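Local coordinates for protein putative polyketide synthase (Brevibacillus brevis, PDB 6HP2) that supplies, in this chain, the S-adenosylmethionine-dependent O-methyltransferase domain of a trans-AT polyketide synthase that probably takes part in making the antibiotic bacillaene, at residues Y44-C48 and G169-S173; V86-K90 and C287-L291; S173-K179 and E215-P219. One frame throughout, in Å; residues are numbered along the deposited sequence.

Contact 1: residues Y44-C48 and G169-S173. With SAH (S-adenosyl-L-homocysteine), chain B.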
loop_
_atom_site.group_PDB
_atom_site.type_symbol
_atom_site.label_atom_id
_atom_site.label_comp_id
_atom_site.label_asym_id
_atom_site.label_seq_id
_atom_site.Cartn_x
_atom_site.Cartn_y
_atom_site.Cartn_z
ATOM N N TYR A 44 8.544 2.600 6.639
ATOM C CA TYR A 44 7.640 2.269 5.550
ATOM C C TYR A 44 8.450 2.175 4.278
ATOM O O TYR A 44 9.323 3.002 4.056
ATOM C CB TYR A 44 6.561 3.324 5.405
ATOM C CG TYR A 44 5.738 3.525 6.665
ATOM C CD1 TYR A 44 4.784 2.591 7.074
ATOM C CD2 TYR A 44 5.866 4.704 7.382
ATOM C CE1 TYR A 44 4.027 2.810 8.234
ATOM C CE2 TYR A 44 5.137 4.944 8.508
ATOM C CZ TYR A 44 4.215 4.000 8.943
ATOM O OH TYR A 44 3.483 4.240 10.060
ATOM N N LEU A 45 8.155 1.162 3.453
ATOM C CA LEU A 45 8.875 0.929 2.200
ATOM C C LEU A 45 8.074 1.393 0.984
ATOM O O LEU A 45 8.062 0.738 -0.057
ATOM C CB LEU A 45 9.218 -0.544 2.064
ATOM C CG LEU A 45 9.928 -1.184 3.291
ATOM C CD1 LEU A 45 10.173 -2.653 3.020
ATOM C CD2 LEU A 45 11.184 -0.428 3.602
ATOM N N THR A 46 7.417 2.528 1.080
ATOM C CA THR A 46 6.569 3.046 -0.003
ATOM C C THR A 46 6.924 4.497 -0.331
ATOM O O THR A 46 7.548 5.204 0.462
ATOM C CB THR A 46 5.098 2.998 0.426
ATOM O OG1 THR A 46 4.951 3.815 1.596
ATOM C CG2 THR A 46 4.689 1.554 0.790
ATOM N N VAL A 47 6.481 4.957 -1.486
ATOM C CA VAL A 47 6.546 6.374 -1.809
ATOM C C VAL A 47 5.461 7.071 -0.997
ATOM O O VAL A 47 4.766 6.438 -0.195
ATOM C CB VAL A 47 6.397 6.570 -3.328
ATOM C CG1 VAL A 47 7.576 5.895 -4.018
ATOM C CG2 VAL A 47 5.063 5.970 -3.797
ATOM N N CYS A 48 5.349 8.378 -1.153
ATOM C CA CYS A 48 4.512 9.197 -0.291
ATOM C C CYS A 48 4.047 10.384 -1.106
ATOM O O CYS A 48 4.714 10.781 -2.070
ATOM C CB CYS A 48 5.273 9.678 0.961
ATOM S SG CYS A 48 6.614 10.897 0.669
ATOM N N GLY A 169 -3.112 -4.450 1.819
ATOM C CA GLY A 169 -1.959 -4.625 0.927
ATOM C C GLY A 169 -1.434 -3.306 0.415
ATOM O O GLY A 169 -1.954 -2.761 -0.583
ATOM N N ILE A 170 -0.430 -2.748 1.079
ATOM C CA ILE A 170 0.103 -1.458 0.661
ATOM C C ILE A 170 1.302 -1.668 -0.274
ATOM O O ILE A 170 2.328 -2.190 0.165
ATOM C CB ILE A 170 0.542 -0.632 1.881
ATOM C CG1 ILE A 170 -0.672 -0.319 2.760
ATOM C CG2 ILE A 170 1.225 0.652 1.441
ATOM C CD1 ILE A 170 -0.321 0.282 4.103
ATOM N N GLU A 171 1.169 -1.282 -1.552
ATOM C CA GLU A 171 2.222 -1.436 -2.568
ATOM C C GLU A 171 2.719 -2.877 -2.659
ATOM O O GLU A 171 3.922 -3.114 -2.747
ATOM C CB GLU A 171 3.405 -0.484 -2.333
ATOM C CG GLU A 171 3.085 0.987 -2.527
ATOM C CD GLU A 171 4.337 1.834 -2.650
ATOM O OE1 GLU A 171 5.421 1.258 -2.874
ATOM O OE2 GLU A 171 4.239 3.071 -2.528
ATOM N N VAL A 172 1.803 -3.840 -2.624
ATOM C CA VAL A 172 2.210 -5.234 -2.660
ATOM C C VAL A 172 1.768 -6.114 -3.828
ATOM O O VAL A 172 2.522 -6.999 -4.227
ATOM C CB VAL A 172 1.716 -5.954 -1.387
ATOM C CG1 VAL A 172 1.938 -7.454 -1.500
ATOM C CG2 VAL A 172 2.402 -5.393 -0.151
ATOM N N SER A 173 0.591 -5.889 -4.406
ATOM C CA SER A 173 0.154 -6.842 -5.424
ATOM C C SER A 173 0.870 -6.681 -6.759
ATOM O O SER A 173 0.933 -7.673 -7.514
ATOM C CB SER A 173 -1.375 -6.792 -5.644
ATOM O OG SER A 173 -1.683 -5.826 -6.535
HETATM N N SAH B . 3.418 -2.862 3.014
HETATM C CA SAH B . 4.768 -2.567 3.483
HETATM C CB SAH B . 5.834 -3.095 2.532
HETATM C CG SAH B . 5.626 -2.776 1.062
HETATM S SD SAH B . 7.067 -3.281 0.077
HETATM C C SAH B . 4.878 -1.073 3.661
HETATM O O SAH B . 5.920 -0.570 4.081
HETATM O OXT SAH B . 3.911 -0.365 3.399
HETATM C "C5'" SAH B . 6.345 -4.765 -0.661
HETATM C "C4'" SAH B . 6.148 -5.884 0.358
HETATM O "O4'" SAH B . 5.433 -6.964 -0.284
HETATM C "C3'" SAH B . 7.510 -6.528 0.780
HETATM O "O3'" SAH B . 7.395 -6.728 2.198
HETATM C "C2'" SAH B . 7.594 -7.865 0.046
HETATM O "O2'" SAH B . 8.308 -8.866 0.709
HETATM C "C1'" SAH B . 6.090 -8.204 -0.062
HETATM N N9 SAH B . 5.721 -9.170 -1.094
HETATM C C8 SAH B . 5.948 -9.102 -2.439
HETATM N N7 SAH B . 5.477 -10.237 -2.966
HETATM C C5 SAH B . 4.908 -10.981 -1.989
HETATM C C6 SAH B . 4.281 -12.221 -1.960
HETATM N N6 SAH B . 4.044 -12.965 -3.040
HETATM N N1 SAH B . 3.796 -12.689 -0.774
HETATM C C2 SAH B . 4.011 -12.000 0.406
HETATM N N3 SAH B . 4.661 -10.793 0.368
HETATM C C4 SAH B . 5.133 -10.325 -0.794
#
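A loop that folds over a ligand can be fastened both to it and to the chain just after a strand, as the segment Y44-C48 illustrates. Y44 turns its ring edge to the carboxylate O of SAH, while its hydroxyl bonds Q112 on helix 108-116. The next amide, L45 N, donates an almost straight hydrogen bond to the same SAH O (2.9 Å, 176°). T46 points toward the other segment: its CG2 lies 3.6 Å from I170 CG2 and 3.3 Å from SAH OXT. At V47 the backbone N donates to E171 OE2 (3.1 Å), a carboxylate oxygen that also bonds the hydroxyl of Y286. I170 O in turn receives the amino group of SAH, with 3.1 Å between I170 O and SAH N. Binding the ligand at the carboxy-terminal end of parallel strand 164-170 is characteristic of Rossmann-like class I methyltransferases, and here the loop before helix 59-64 closes over the amino-acid end of the bound S-adenosyl-L-homocysteine.

Contact 2: residues V86-K90 and C287-L291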
loop_
_atom_site.group_PDB
_atom_site.type_symbol
_atom_site.label_atom_id
_atom_site.label_comp_id
_atom_site.label_asym_id
_atom_site.label_seq_id
_atom_site.Cartn_x
_atom_site.Cartn_y
_atom_site.Cartn_z
ATOM N N VAL A 86 -5.405 8.438 5.278
ATOM C CA VAL A 86 -6.486 8.532 4.288
ATOM C C VAL A 86 -6.963 7.136 3.936
ATOM O O VAL A 86 -8.143 6.900 3.780
ATOM C CB VAL A 86 -6.050 9.320 3.041
ATOM C CG1 VAL A 86 -7.194 9.358 1.945
ATOM C CG2 VAL A 86 -5.731 10.807 3.452
ATOM N N LEU A 87 -6.060 6.179 3.840
ATOM C CA LEU A 87 -6.492 4.833 3.464
ATOM C C LEU A 87 -7.401 4.234 4.530
ATOM O O LEU A 87 -8.389 3.553 4.208
ATOM C CB LEU A 87 -5.255 3.914 3.275
ATOM C CG LEU A 87 -5.512 2.449 2.889
ATOM C CD1 LEU A 87 -6.038 2.385 1.474
ATOM C CD2 LEU A 87 -4.181 1.665 3.026
ATOM N N PHE A 88 -7.037 4.428 5.807
ATOM C CA PHE A 88 -7.703 3.782 6.921
ATOM C C PHE A 88 -8.891 4.575 7.507
ATOM O O PHE A 88 -9.543 4.091 8.448
ATOM C CB PHE A 88 -6.696 3.475 8.028
ATOM C CG PHE A 88 -5.775 2.258 7.736
ATOM C CD1 PHE A 88 -6.215 0.971 7.939
ATOM C CD2 PHE A 88 -4.462 2.446 7.333
ATOM C CE1 PHE A 88 -5.433 -0.102 7.708
ATOM C CE2 PHE A 88 -3.638 1.377 7.083
ATOM C CZ PHE A 88 -4.119 0.085 7.267
ATOM N N CYS A 89 -9.180 5.768 7.019
ATOM C CA CYS A 89 -10.000 6.694 7.816
ATOM C C CYS A 89 -11.506 6.432 7.768
ATOM O O CYS A 89 -12.268 7.181 8.429
ATOM C CB CYS A 89 -9.750 8.140 7.396
ATOM S SG CYS A 89 -10.487 8.611 5.812
ATOM N N LYS A 90 -11.958 5.390 7.045
ATOM C CA LYS A 90 -13.363 4.980 7.066
ATOM C C LYS A 90 -13.582 3.719 7.903
ATOM O O LYS A 90 -14.682 3.243 7.985
ATOM C CB LYS A 90 -13.917 4.714 5.644
ATOM C CG LYS A 90 -13.840 5.922 4.737
ATOM C CD LYS A 90 -14.734 7.037 5.164
ATOM C CE LYS A 90 -14.633 8.254 4.186
ATOM N NZ LYS A 90 -15.052 7.926 2.802
ATOM N N CYS A 287 -2.995 4.379 -6.771
ATOM C CA CYS A 287 -4.257 4.648 -6.105
ATOM C C CYS A 287 -4.525 3.928 -4.786
ATOM O O CYS A 287 -3.941 2.883 -4.504
ATOM C CB CYS A 287 -5.404 4.290 -7.046
ATOM S SG CYS A 287 -5.437 5.087 -8.666
ATOM N N LEU A 288 -5.421 4.505 -3.981
ATOM C CA LEU A 288 -5.823 3.895 -2.728
ATOM C C LEU A 288 -7.168 3.191 -3.007
ATOM O O LEU A 288 -8.118 3.835 -3.447
ATOM C CB LEU A 288 -6.013 4.926 -1.615
ATOM C CG LEU A 288 -5.029 6.092 -1.522
ATOM C CD1 LEU A 288 -5.436 7.016 -0.383
ATOM C CD2 LEU A 288 -3.613 5.584 -1.318
ATOM N N PHE A 289 -7.243 1.887 -2.762
ATOM C CA PHE A 289 -8.454 1.100 -2.988
ATOM C C PHE A 289 -9.118 0.733 -1.661
ATOM O O PHE A 289 -8.451 0.183 -0.781
ATOM C CB PHE A 289 -8.195 -0.246 -3.684
ATOM C CG PHE A 289 -7.547 -0.166 -5.033
ATOM C CD1 PHE A 289 -6.276 0.321 -5.180
ATOM C CD2 PHE A 289 -8.166 -0.718 -6.113
ATOM C CE1 PHE A 289 -5.661 0.305 -6.423
ATOM C CE2 PHE A 289 -7.573 -0.699 -7.380
ATOM C CZ PHE A 289 -6.325 -0.181 -7.523
ATOM N N LYS A 290 -10.431 0.939 -1.566
ATOM C CA LYS A 290 -11.239 0.421 -0.448
ATOM C C LYS A 290 -12.299 -0.510 -1.035
ATOM O O LYS A 290 -13.220 -0.076 -1.769
ATOM C CB LYS A 290 -11.858 1.546 0.357
ATOM C CG LYS A 290 -10.874 2.663 0.585
ATOM C CD LYS A 290 -11.389 3.640 1.687
ATOM C CE LYS A 290 -10.333 4.690 1.935
ATOM N NZ LYS A 290 -10.693 5.601 3.043
ATOM N N LEU A 291 -12.162 -1.795 -0.715
ATOM C CA LEU A 291 -13.004 -2.827 -1.315
ATOM C C LEU A 291 -13.877 -3.490 -0.247
ATOM O O LEU A 291 -13.451 -3.675 0.907
ATOM C CB LEU A 291 -12.156 -3.928 -1.997
ATOM C CG LEU A 291 -10.959 -3.452 -2.833
ATOM C CD1 LEU A 291 -10.102 -4.631 -3.279
ATOM C CD2 LEU A 291 -11.448 -2.695 -4.052
HETATM O O HOH W 1 -10.785 3.460 5.096
HETATM O O HOH W 2 -11.859 8.080 2.194
#
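The carboxy-terminal part of helix 70-88 passes strand 284-293 with L87 CA and L288 CA 6.3 Å apart, a helix-on-sheet contact within the Rossmann-like methyltransferase fold. The strand is the one reversed member of the mixed sheet, antiparallel to both its neighbours, 194-203 and 233-240, as the seventh strand of class I methyltransferases is. L288 and K290 both direct their CA-to-CB bonds toward the helix, whereas F289 turns away and meets the ring of W224. The apolar side chains meet closely: V86 CG1 lies 3.7 Å from L288 CD1, and L87 CD1 is 4.0 Å from L288 CB. Beside them, the extended side chain of K290 reaches the carbonyls of V86 and L87 near the helix end, where carbonyls generally lack an amide partner. The K90 ammonium forms a salt bridge with E237. K290 NZ donates to V86 O at 3.0 Å, and to water 1 at 3.0 Å, which itself donates to L87 O (2.6 Å) and accepts from K90 N (3.0 Å).

Contact 3: residues S173-K179 and E215-P219. With SAH (S-adenosyl-L-homocysteine), chain B.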
loop_
_atom_site.group_PDB
_atom_site.type_symbol
_atom_site.label_atom_id
_atom_site.label_comp_id
_atom_site.label_asym_id
_atom_site.label_seq_id
_atom_site.Cartn_x
_atom_site.Cartn_y
_atom_site.Cartn_z
ATOM N N SER A 173 0.591 -5.889 -4.406
ATOM C CA SER A 173 0.154 -6.842 -5.424
ATOM C C SER A 173 0.870 -6.681 -6.759
ATOM O O SER A 173 0.933 -7.673 -7.514
ATOM C CB SER A 173 -1.375 -6.792 -5.644
ATOM O OG SER A 173 -1.683 -5.826 -6.535
ATOM N N PHE A 174 1.427 -5.501 -7.063
ATOM C CA PHE A 174 2.148 -5.361 -8.323
ATOM C C PHE A 174 3.463 -6.119 -8.313
ATOM O O PHE A 174 4.061 -6.303 -9.382
ATOM C CB PHE A 174 2.381 -3.885 -8.727
ATOM C CG PHE A 174 3.254 -3.095 -7.828
ATOM C CD1 PHE A 174 4.608 -3.114 -7.989
ATOM C CD2 PHE A 174 2.721 -2.289 -6.846
ATOM C CE1 PHE A 174 5.448 -2.357 -7.175
ATOM C CE2 PHE A 174 3.569 -1.514 -6.045
ATOM C CZ PHE A 174 4.922 -1.578 -6.207
ATOM N N HIS A 175 3.912 -6.589 -7.144
ATOM C CA HIS A 175 5.085 -7.480 -7.078
ATOM C C HIS A 175 4.696 -8.952 -7.323
ATOM O O HIS A 175 5.551 -9.838 -7.310
ATOM C CB HIS A 175 5.780 -7.409 -5.699
ATOM C CG HIS A 175 6.276 -6.057 -5.327
ATOM N ND1 HIS A 175 7.424 -5.516 -5.852
ATOM C CD2 HIS A 175 5.780 -5.130 -4.476
ATOM C CE1 HIS A 175 7.602 -4.299 -5.360
ATOM N NE2 HIS A 175 6.626 -4.051 -4.503
ATOM N N ILE A 176 3.420 -9.238 -7.477
ATOM C CA ILE A 176 2.905 -10.599 -7.455
ATOM C C ILE A 176 2.364 -10.943 -8.830
ATOM O O ILE A 176 1.364 -10.363 -9.296
ATOM C CB ILE A 176 1.827 -10.769 -6.363
ATOM C CG1 ILE A 176 2.480 -10.561 -4.987
ATOM C CG2 ILE A 176 1.167 -12.128 -6.476
ATOM C CD1 ILE A 176 1.464 -10.670 -3.801
ATOM N N ARG A 177 2.977 -11.931 -9.446
ATOM C CA ARG A 177 2.558 -12.319 -10.797
ATOM C C ARG A 177 1.161 -12.978 -10.821
ATOM O O ARG A 177 0.345 -12.716 -11.720
ATOM C CB ARG A 177 3.601 -13.274 -11.408
ATOM C CG ARG A 177 3.333 -13.714 -12.836
ATOM C CD ARG A 177 4.563 -14.394 -13.463
ATOM N NE ARG A 177 4.801 -15.730 -12.922
ATOM C CZ ARG A 177 4.355 -16.861 -13.472
ATOM N NH1 ARG A 177 3.639 -16.832 -14.591
ATOM N NH2 ARG A 177 4.623 -18.027 -12.898
ATOM N N ASN A 178 0.879 -13.862 -9.881
ATOM C CA ASN A 178 -0.312 -14.718 -9.945
ATOM C C ASN A 178 -1.439 -14.035 -9.185
ATOM O O ASN A 178 -1.710 -14.332 -8.022
ATOM C CB ASN A 178 0.023 -16.109 -9.421
ATOM C CG ASN A 178 1.123 -16.785 -10.257
ATOM O OD1 ASN A 178 2.185 -17.099 -9.753
ATOM N ND2 ASN A 178 0.875 -16.960 -11.563
ATOM N N LYS A 179 -2.135 -13.155 -9.894
ATOM C CA LYS A 179 -3.148 -12.302 -9.281
ATOM C C LYS A 179 -4.350 -13.104 -8.802
ATOM O O LYS A 179 -4.971 -12.761 -7.780
ATOM C CB LYS A 179 -3.640 -11.260 -10.278
ATOM C CG LYS A 179 -2.536 -10.506 -11.042
ATOM C CD LYS A 179 -1.855 -9.513 -10.202
ATOM C CE LYS A 179 -0.815 -8.690 -11.062
ATOM N NZ LYS A 179 0.139 -7.981 -10.217
ATOM N N GLU A 215 10.101 -8.247 -11.756
ATOM C CA GLU A 215 8.934 -8.917 -11.234
ATOM C C GLU A 215 7.874 -7.885 -10.837
ATOM O O GLU A 215 7.425 -7.828 -9.701
ATOM C CB GLU A 215 9.289 -9.824 -10.050
ATOM C CG GLU A 215 9.753 -11.229 -10.443
ATOM C CD GLU A 215 11.217 -11.283 -10.852
ATOM O OE1 GLU A 215 11.761 -12.404 -10.961
ATOM O OE2 GLU A 215 11.825 -10.209 -11.059
ATOM N N VAL A 216 7.500 -7.066 -11.805
ATOM C CA VAL A 216 6.422 -6.094 -11.660
ATOM C C VAL A 216 5.378 -6.384 -12.718
ATOM O O VAL A 216 5.714 -6.477 -13.910
ATOM C CB VAL A 216 6.979 -4.655 -11.781
ATOM C CG1 VAL A 216 5.883 -3.644 -11.885
ATOM C CG2 VAL A 216 7.797 -4.318 -10.522
ATOM N N SER A 217 4.106 -6.400 -12.303
ATOM C CA SER A 217 2.996 -6.616 -13.207
ATOM C C SER A 217 1.849 -5.727 -12.735
ATOM O O SER A 217 1.360 -5.861 -11.590
ATOM C CB SER A 217 2.560 -8.109 -13.213
ATOM O OG SER A 217 2.475 -8.622 -11.915
ATOM N N ILE A 218 1.384 -4.852 -13.644
ATOM C CA ILE A 218 0.364 -3.879 -13.264
ATOM C C ILE A 218 -0.848 -4.080 -14.151
ATOM O O ILE A 218 -0.746 -3.858 -15.341
ATOM C CB ILE A 218 0.894 -2.446 -13.352
ATOM C CG1 ILE A 218 2.074 -2.274 -12.399
ATOM C CG2 ILE A 218 -0.186 -1.428 -13.110
ATOM C CD1 ILE A 218 2.836 -0.954 -12.608
ATOM N N PRO A 219 -1.995 -4.473 -13.605
ATOM C CA PRO A 219 -3.183 -4.707 -14.437
ATOM C C PRO A 219 -3.760 -3.412 -14.949
ATOM O O PRO A 219 -3.632 -2.365 -14.318
ATOM C CB PRO A 219 -4.178 -5.391 -13.464
ATOM C CG PRO A 219 -3.298 -5.887 -12.309
ATOM C CD PRO A 219 -2.219 -4.880 -12.189
HETATM N N SAH B . 3.418 -2.862 3.014
HETATM C CA SAH B . 4.768 -2.567 3.483
HETATM C CB SAH B . 5.834 -3.095 2.532
HETATM C CG SAH B . 5.626 -2.776 1.062
HETATM S SD SAH B . 7.067 -3.281 0.077
HETATM C C SAH B . 4.878 -1.073 3.661
HETATM O O SAH B . 5.920 -0.570 4.081
HETATM O OXT SAH B . 3.911 -0.365 3.399
HETATM C "C5'" SAH B . 6.345 -4.765 -0.661
HETATM C "C4'" SAH B . 6.148 -5.884 0.358
HETATM O "O4'" SAH B . 5.433 -6.964 -0.284
HETATM C "C3'" SAH B . 7.510 -6.528 0.780
HETATM O "O3'" SAH B . 7.395 -6.728 2.198
HETATM C "C2'" SAH B . 7.594 -7.865 0.046
HETATM O "O2'" SAH B . 8.308 -8.866 0.709
HETATM C "C1'" SAH B . 6.090 -8.204 -0.062
HETATM N N9 SAH B . 5.721 -9.170 -1.094
HETATM C C8 SAH B . 5.948 -9.102 -2.439
HETATM N N7 SAH B . 5.477 -10.237 -2.966
HETATM C C5 SAH B . 4.908 -10.981 -1.989
HETATM C C6 SAH B . 4.281 -12.221 -1.960
HETATM N N6 SAH B . 4.044 -12.965 -3.040
HETATM N N1 SAH B . 3.796 -12.689 -0.774
HETATM C C2 SAH B . 4.011 -12.000 0.406
HETATM N N3 SAH B . 4.661 -10.793 0.368
HETATM C C4 SAH B . 5.133 -10.325 -0.794
HETATM O O HOH W 3 4.602 -9.241 -10.706
HETATM O O HOH W 4 8.693 -7.407 -7.352
#
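One lysine can gather several carbonyls where a chain turns sharply, and K179 does so here. K179 NZ donates to S173 O and I176 O of its own segment (2.8 Å each), and across the contact to S217 O (2.8 Å) and S217 OG (3.0 Å), so that a single ammonium group ties the 3-10 turn 173-175 to strand 216-218. With four acceptors and three N-H protons, at least one proton must be shared. The backbones also meet directly: S217 N donates to F174 O (2.9 Å, 162°), and a CA-H...O contact runs from F174 CA to S217 O (3.4 Å). Water 4 bridges H175 ND1 and E215 O, at 2.7 Å from each. Farther out, F174 CB packs on I218 CG1 (4.0 Å) and F174 CD1 on V216 CG1 (4.1 Å). H175 CB (3.7 Å from SAH C8) and I176 CG1 (3.5 Å from SAH N6) lie in the pocket beside the adenine. Strand 216-218 pairs with 209-211 in a small antiparallel sheet, with a G1 bulge at E215 and V216; F174 meets Y201 of strand 194-203 edge-to-face, and W224 of helix 221-230 touches S173 and P219.

How the contacts relate
The three contacts show how chemistry follows position in a methyltransferase fold. Contact 2 is the buried one, with apolar side chains and a lysine that meets helix-end carbonyls. Contacts 1 and 3 are only partly buried, and both reach the S-adenosyl-L-homocysteine pocket, contact 3 through its 173-179 side, near the adenine. They share S173, in the chain leaving strand 164-170. Contact 1 joins a carboxylate to a backbone amide, whereas contact 3 relies on an ammonium group and backbone pairing. Contacts 1 and 2 both reach the central sheet and touch through I170 CG1 and L87 CD2, 4.0 Å apart; strand 216-218 of contact 3 belongs to a separate two-stranded sheet, and contacts 2 and 3 do not meet.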